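Local coordinates for gamma-D-glutamyl-L-lysine dipeptidyl-peptidase (Bacillus cereus ATCC 10987, PDB 3H41), which probably hydrolyses gamma-D-glutamyl-L-lysine bonds in murein peptides of the cell wall, acting as a cysteine peptidase that releases L-Ala-gamma-D-Glu, at residues Y130-E135 against K167-K172; T146-L151 against V160-G165. All coordinates share one frame; numbering follows the deposited sequence.

In the fold
Both interactions lie in the second SH3-like domain of this C40-family peptidase, away from the substrate pocket and the catalytic residues. They belong to one antiparallel sheet in which strands 126-131, 167-171, 157-161 and 147-153 lie side by side in that order. Interaction 1 joins the first two of these strands and interaction 2 the last two, with their centres about 10 Å apart. The connection between them is direct: Val160 N lies 2.8 Å from Ala168 O, probably as a hydrogen bond. Beside this backbone link, Ile131 CD1 packs 3.8 Å from Leu162 CD1, and Ala168 CB also meets Leu162, which carries apolar packing from one contact into the other.

Interaction 1: residues Y130-E135 against K167-K172; sequences YINPSE and KAWLRK. With PO4 (phosphate ion), chain D.
Tyr130 and Trp169 form an antiparallel hydrogen-bonded pair in the sheet of the SH3-like domain, where strands 126-131 and 167-171 lie side by side. Tyr130 N donates to Trp169 O at 2.9 Å in a nearly straight bond (173°), and Trp169 N returns a bond to Tyr130 O at 2.8 Å. The two side chains leave on the same face of the sheet. Trp169 CG sits between its own backbone N and carbonyl carbon (chi1 72°). The two side chains cross obliquely: Tyr130 CB makes a CH-pi contact over the five-membered ring, 3.4 Å from Trp169 NE1. Further out, the phenol and the six-membered ring of Trp169 have their planes at 37° and their centroids 4.8 Å apart.

Ile131 is the non-hydrogen-bonded partner of Ala168, with both side chains on the other face. Ile131 CG2 rests against Lys167 O. That same oxygen accepts a bond from Asn132 N at 2.9 Å, while Asn132 CB touches the indole edge at CD1. Asn132 O accepts a hydrogen bond from Arg159 NH2 of strand 157-161, which flanks 167-171.

A cis peptide leads into Pro133, and beyond it the two backbones are joined through water: water 1 donates to Pro133 O and accepts from Lys167 N, 2.8 Å from each of these two atoms. Ser134 OG donates to phosphate oxygen O4 at 2.6 Å; Gln166, Lys138 and Lys136 also bind this ion.

Between the two segments, direct backbone bonds thus hold the pairing as far as Asn132, with two aromatic side chains in contact on one face. Past that point the Pro133-Lys167 link depends on a water, and the phosphate probably just reflects the crystallisation liquor.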
loop_
_atom_site.group_PDB
_atom_site.type_symbol
_atom_site.label_atom_id
_atom_site.label_comp_id
_atom_site.label_asym_id
_atom_site.label_seq_id
_atom_site.Cartn_x
_atom_site.Cartn_y
_atom_site.Cartn_z
ATOM N N TYR A 130 -16.237 7.958 9.994
ATOM C CA TYR A 130 -17.020 9.124 10.451
ATOM C C TYR A 130 -16.435 9.631 11.746
ATOM O O TYR A 130 -16.369 8.888 12.711
ATOM C CB TYR A 130 -18.507 8.771 10.674
ATOM C CG TYR A 130 -19.085 8.141 9.419
ATOM C CD1 TYR A 130 -19.484 8.939 8.343
ATOM C CD2 TYR A 130 -19.163 6.770 9.279
ATOM C CE1 TYR A 130 -19.967 8.375 7.181
ATOM C CE2 TYR A 130 -19.624 6.192 8.083
ATOM C CZ TYR A 130 -20.028 7.017 7.048
ATOM O OH TYR A 130 -20.497 6.513 5.862
ATOM N N ILE A 131 -15.991 10.880 11.757
ATOM C CA ILE A 131 -15.346 11.454 12.941
ATOM C C ILE A 131 -16.495 11.860 13.865
ATOM O O ILE A 131 -17.430 12.550 13.457
ATOM C CB ILE A 131 -14.432 12.637 12.610
ATOM C CG1 ILE A 131 -13.410 12.236 11.516
ATOM C CG2 ILE A 131 -13.662 13.145 13.881
ATOM C CD1 ILE A 131 -12.253 13.271 11.298
ATOM N N ASN A 132 -16.427 11.351 15.101
ATOM C CA ASN A 132 -17.452 11.550 16.098
ATOM C C ASN A 132 -16.851 11.446 17.501
ATOM O O ASN A 132 -16.451 10.360 17.935
ATOM C CB ASN A 132 -18.601 10.543 15.922
ATOM C CG ASN A 132 -19.827 10.949 16.677
ATOM O OD1 ASN A 132 -19.729 11.447 17.803
ATOM N ND2 ASN A 132 -20.997 10.794 16.055
ATOM N N PRO A 133 -16.814 12.564 18.231
ATOM C CA PRO A 133 -17.320 13.903 17.904
ATOM C C PRO A 133 -16.450 14.677 16.917
ATOM O O PRO A 133 -15.235 14.533 16.922
ATOM C CB PRO A 133 -17.318 14.630 19.268
ATOM C CG PRO A 133 -16.249 13.916 20.053
ATOM C CD PRO A 133 -16.339 12.479 19.634
ATOM N N SER A 134 -17.106 15.547 16.145
ATOM C CA SER A 134 -16.451 16.385 15.185
ATOM C C SER A 134 -17.270 17.658 15.052
ATOM O O SER A 134 -18.440 17.622 14.705
ATOM C CB SER A 134 -16.320 15.703 13.814
ATOM O OG SER A 134 -15.926 16.664 12.834
ATOM N N GLU A 135 -16.631 18.779 15.318
ATOM C CA GLU A 135 -17.317 20.062 15.323
ATOM C C GLU A 135 -17.978 20.337 13.986
ATOM O O GLU A 135 -19.081 20.852 13.950
ATOM C CB GLU A 135 -16.363 21.183 15.771
ATOM C CG GLU A 135 -16.065 21.000 17.259
ATOM C CD GLU A 135 -14.761 21.570 17.742
ATOM O OE1 GLU A 135 -14.402 22.661 17.263
ATOM O OE2 GLU A 135 -14.138 20.921 18.649
ATOM N N LYS A 167 -11.598 10.776 17.547
ATOM C CA LYS A 167 -12.280 9.492 17.539
ATOM C C LYS A 167 -13.231 9.442 16.339
ATOM O O LYS A 167 -13.769 10.488 15.911
ATOM C CB LYS A 167 -13.050 9.318 18.842
ATOM C CG LYS A 167 -12.150 9.338 20.096
ATOM C CD LYS A 167 -12.966 9.041 21.353
ATOM C CE LYS A 167 -12.093 8.936 22.621
ATOM N NZ LYS A 167 -11.242 10.126 22.807
ATOM N N ALA A 168 -13.390 8.235 15.810
ATOM C CA ALA A 168 -14.127 7.975 14.588
ATOM C C ALA A 168 -14.735 6.606 14.644
ATOM O O ALA A 168 -14.343 5.737 15.449
ATOM C CB ALA A 168 -13.182 8.052 13.371
ATOM N N TRP A 169 -15.625 6.344 13.701
ATOM C CA TRP A 169 -16.232 5.033 13.611
ATOM C C TRP A 169 -16.453 4.586 12.173
ATOM O O TRP A 169 -16.519 5.425 11.271
ATOM C CB TRP A 169 -17.527 5.029 14.386
ATOM C CG TRP A 169 -18.684 5.789 13.785
ATOM C CD1 TRP A 169 -19.036 7.088 14.012
ATOM C CD2 TRP A 169 -19.688 5.232 12.938
ATOM N NE1 TRP A 169 -20.188 7.388 13.315
ATOM C CE2 TRP A 169 -20.600 6.258 12.640
ATOM C CE3 TRP A 169 -19.864 3.962 12.348
ATOM C CZ2 TRP A 169 -21.725 6.062 11.798
ATOM C CZ3 TRP A 169 -20.973 3.761 11.493
ATOM C CH2 TRP A 169 -21.898 4.813 11.242
ATOM N N LEU A 170 -16.508 3.273 11.977
ATOM C CA LEU A 170 -16.812 2.676 10.672
ATOM C C LEU A 170 -17.767 1.509 10.844
ATOM O O LEU A 170 -17.832 0.896 11.906
ATOM C CB LEU A 170 -15.561 2.212 9.932
ATOM C CG LEU A 170 -14.708 1.132 10.554
ATOM C CD1 LEU A 170 -13.856 0.458 9.446
ATOM C CD2 LEU A 170 -13.830 1.717 11.668
ATOM N N ARG A 171 -18.534 1.228 9.799
ATOM C CA ARG A 171 -19.400 0.054 9.805
ATOM C C ARG A 171 -18.584 -1.197 9.986
ATOM O O ARG A 171 -17.490 -1.311 9.430
ATOM C CB ARG A 171 -20.203 -0.034 8.511
ATOM C CG ARG A 171 -21.339 0.950 8.392
ATOM C CD ARG A 171 -22.576 0.432 9.097
ATOM N NE ARG A 171 -23.634 1.433 9.116
ATOM C CZ ARG A 171 -24.899 1.220 9.459
ATOM N NH1 ARG A 171 -25.309 0.024 9.881
ATOM N NH2 ARG A 171 -25.751 2.250 9.467
ATOM N N LYS A 172 -19.123 -2.132 10.766
ATOM C CA LYS A 172 -18.461 -3.410 10.983
ATOM C C LYS A 172 -18.113 -4.191 9.716
ATOM O O LYS A 172 -17.156 -4.964 9.707
ATOM C CB LYS A 172 -19.352 -4.288 11.841
ATOM C CG LYS A 172 -19.159 -4.083 13.285
ATOM C CD LYS A 172 -20.139 -4.992 14.031
ATOM C CE LYS A 172 -19.557 -5.459 15.303
ATOM N NZ LYS A 172 -20.624 -5.918 16.231
HETATM P P PO4 D . -13.075 18.886 13.447
HETATM O O1 PO4 D . -12.851 19.170 14.911
HETATM O O2 PO4 D . -14.215 19.794 12.946
HETATM O O3 PO4 D . -11.793 19.243 12.726
HETATM O O4 PO4 D . -13.428 17.448 13.234
HETATM O O HOH W 1 -13.130 13.078 17.995
#

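Interaction 2: residues T146-L151 against V160-G165; sequences TRLPLL and VLLPNG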
loop_
_atom_site.group_PDB
_atom_site.type_symbol
_atom_site.label_atom_id
_atom_site.label_comp_id
_atom_site.label_asym_id
_atom_site.label_seq_id
_atom_site.Cartn_x
_atom_site.Cartn_y
_atom_site.Cartn_z
ATOM N N THR A 146 -5.473 0.015 6.161
ATOM C CA THR A 146 -5.353 1.033 7.228
ATOM C C THR A 146 -5.609 0.337 8.572
ATOM O O THR A 146 -6.533 -0.484 8.665
ATOM C CB THR A 146 -6.361 2.167 6.997
ATOM O OG1 THR A 146 -6.108 2.810 5.702
ATOM C CG2 THR A 146 -6.331 3.207 8.158
ATOM N N ARG A 147 -4.771 0.613 9.575
ATOM C CA ARG A 147 -4.926 0.064 10.907
ATOM C C ARG A 147 -5.055 1.199 11.900
ATOM O O ARG A 147 -4.202 2.064 11.944
ATOM C CB ARG A 147 -3.745 -0.804 11.321
ATOM C CG ARG A 147 -3.456 -1.977 10.411
ATOM C CD ARG A 147 -2.259 -1.678 9.477
ATOM N NE ARG A 147 -2.020 -2.811 8.584
ATOM C CZ ARG A 147 -1.454 -3.964 8.957
ATOM N NH1 ARG A 147 -0.998 -4.143 10.189
ATOM N NH2 ARG A 147 -1.326 -4.938 8.085
ATOM N N LEU A 148 -6.128 1.188 12.691
ATOM C CA LEU A 148 -6.315 2.171 13.743
ATOM C C LEU A 148 -6.696 1.485 15.057
ATOM O O LEU A 148 -7.451 0.498 15.060
ATOM C CB LEU A 148 -7.369 3.193 13.340
ATOM C CG LEU A 148 -7.052 4.025 12.090
ATOM C CD1 LEU A 148 -8.332 4.657 11.553
ATOM C CD2 LEU A 148 -5.988 5.095 12.332
ATOM N N PRO A 149 -6.198 2.013 16.177
ATOM C CA PRO A 149 -6.518 1.353 17.457
ATOM C C PRO A 149 -8.029 1.264 17.733
ATOM O O PRO A 149 -8.761 2.237 17.529
ATOM C CB PRO A 149 -5.857 2.263 18.493
ATOM C CG PRO A 149 -4.806 3.015 17.767
ATOM C CD PRO A 149 -5.303 3.161 16.360
ATOM N N LEU A 150 -8.471 0.109 18.204
ATOM C CA LEU A 150 -9.860 -0.135 18.500
ATOM C C LEU A 150 -10.145 0.482 19.861
ATOM O O LEU A 150 -9.423 0.198 20.819
ATOM C CB LEU A 150 -10.145 -1.623 18.570
ATOM C CG LEU A 150 -11.545 -2.109 18.975
ATOM C CD1 LEU A 150 -12.594 -1.722 17.933
ATOM C CD2 LEU A 150 -11.481 -3.638 19.181
ATOM N N LEU A 151 -11.193 1.306 19.932
ATOM C CA LEU A 151 -11.648 1.826 21.214
ATOM C C LEU A 151 -12.854 1.086 21.791
ATOM O O LEU A 151 -12.926 0.877 22.999
ATOM C CB LEU A 151 -11.940 3.302 21.104
ATOM C CG LEU A 151 -10.792 4.198 20.634
ATOM C CD1 LEU A 151 -11.328 5.587 20.327
ATOM C CD2 LEU A 151 -9.668 4.250 21.651
ATOM N N VAL A 160 -12.709 3.810 16.602
ATOM C CA VAL A 160 -11.273 3.802 16.558
ATOM C C VAL A 160 -10.683 5.179 16.858
ATOM O O VAL A 160 -11.363 6.206 16.764
ATOM C CB VAL A 160 -10.776 3.347 15.135
ATOM C CG1 VAL A 160 -11.257 1.939 14.836
ATOM C CG2 VAL A 160 -11.274 4.359 14.067
ATOM N N LEU A 161 -9.402 5.203 17.155
ATOM C CA LEU A 161 -8.660 6.434 17.393
ATOM C C LEU A 161 -7.828 6.830 16.146
ATOM O O LEU A 161 -7.104 6.008 15.602
ATOM C CB LEU A 161 -7.703 6.238 18.578
ATOM C CG LEU A 161 -6.990 7.507 19.062
ATOM C CD1 LEU A 161 -7.971 8.506 19.694
ATOM C CD2 LEU A 161 -5.859 7.161 20.022
ATOM N N LEU A 162 -7.997 8.057 15.699
ATOM C CA LEU A 162 -7.236 8.639 14.583
ATOM C C LEU A 162 -5.856 9.163 15.047
ATOM O O LEU A 162 -5.661 9.496 16.214
ATOM C CB LEU A 162 -8.013 9.792 13.952
ATOM C CG LEU A 162 -9.360 9.359 13.409
ATOM C CD1 LEU A 162 -10.057 10.558 12.803
ATOM C CD2 LEU A 162 -9.176 8.217 12.408
ATOM N N PRO A 163 -4.893 9.250 14.122
ATOM C CA PRO A 163 -3.541 9.680 14.512
ATOM C C PRO A 163 -3.484 11.103 15.092
ATOM O O PRO A 163 -2.534 11.442 15.794
ATOM C CB PRO A 163 -2.730 9.586 13.198
ATOM C CG PRO A 163 -3.603 9.075 12.174
ATOM C CD PRO A 163 -4.940 8.711 12.753
ATOM N N ASN A 164 -4.474 11.932 14.785
ATOM C CA ASN A 164 -4.523 13.253 15.368
ATOM C C ASN A 164 -5.184 13.284 16.753
ATOM O O ASN A 164 -5.344 14.363 17.327
ATOM C CB ASN A 164 -5.184 14.246 14.428
ATOM C CG ASN A 164 -6.676 14.024 14.278
ATOM O OD1 ASN A 164 -7.223 13.036 14.769
ATOM N ND2 ASN A 164 -7.340 14.953 13.611
ATOM N N GLY A 165 -5.541 12.123 17.286
ATOM C CA GLY A 165 -6.247 12.048 18.591
ATOM C C GLY A 165 -7.763 12.155 18.557
ATOM O O GLY A 165 -8.410 11.996 19.605
#
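Pro149 O takes two contacts from the facing strand: Leu161 N donates to it at 3.1 Å, and Val160 CA brings its C-H to the same oxygen, also at 3.1 Å. Leu161 N lies in the plane of the Pro149 carbonyl, with a C=O...N angle of 155°. This pairing belongs to the beta hairpin of strands 147-153 and 157-161 in the SH3-like domain, where Leu150 and Val160 face each other as an antiparallel non-hydrogen-bonded pair.

Leu148 carries much of the apolar contact. Its CG stands anti to the carbonyl carbon, beside the backbone N (chi1 -61°). The two methyls have different partners: CD1 meets Leu162 CD2 at 3.8 Å and also lies near Val160 CG2, whereas CD2 touches Pro163 CD at 3.8 Å. Closer to the backbone, Leu148 CB is 3.9 Å from Val160 CB, the two side chains crossing at about a right angle. Leu129 of strand 126-131, which is separated from the hairpin by strand 167-171, touches Leu148, Val160 and Leu162 alike, so strand 126-131 also contributes to this cluster.

Leu151 reaches back over the other strand's main chain. Its CD1 lies 3.6 Å from Val160 C, and beyond that its methyls brush Leu161 CB. Phe111 of helix 109-113 touches Leu148, Pro149 and Leu161, placing that helix against the hairpin.

From Leu162 to Gly165 the chain makes a type I turn closed by Gly165 N donating to Leu162 O at 2.8 Å; Gly165 has the positive phi that glycine readily adopts.

One buried polar atom finds no hydrogen-bond partner in the model: Leu161 O faces carbon instead, with Pro149 CD 3.5 Å away and Leu148 CB and CD2 close by.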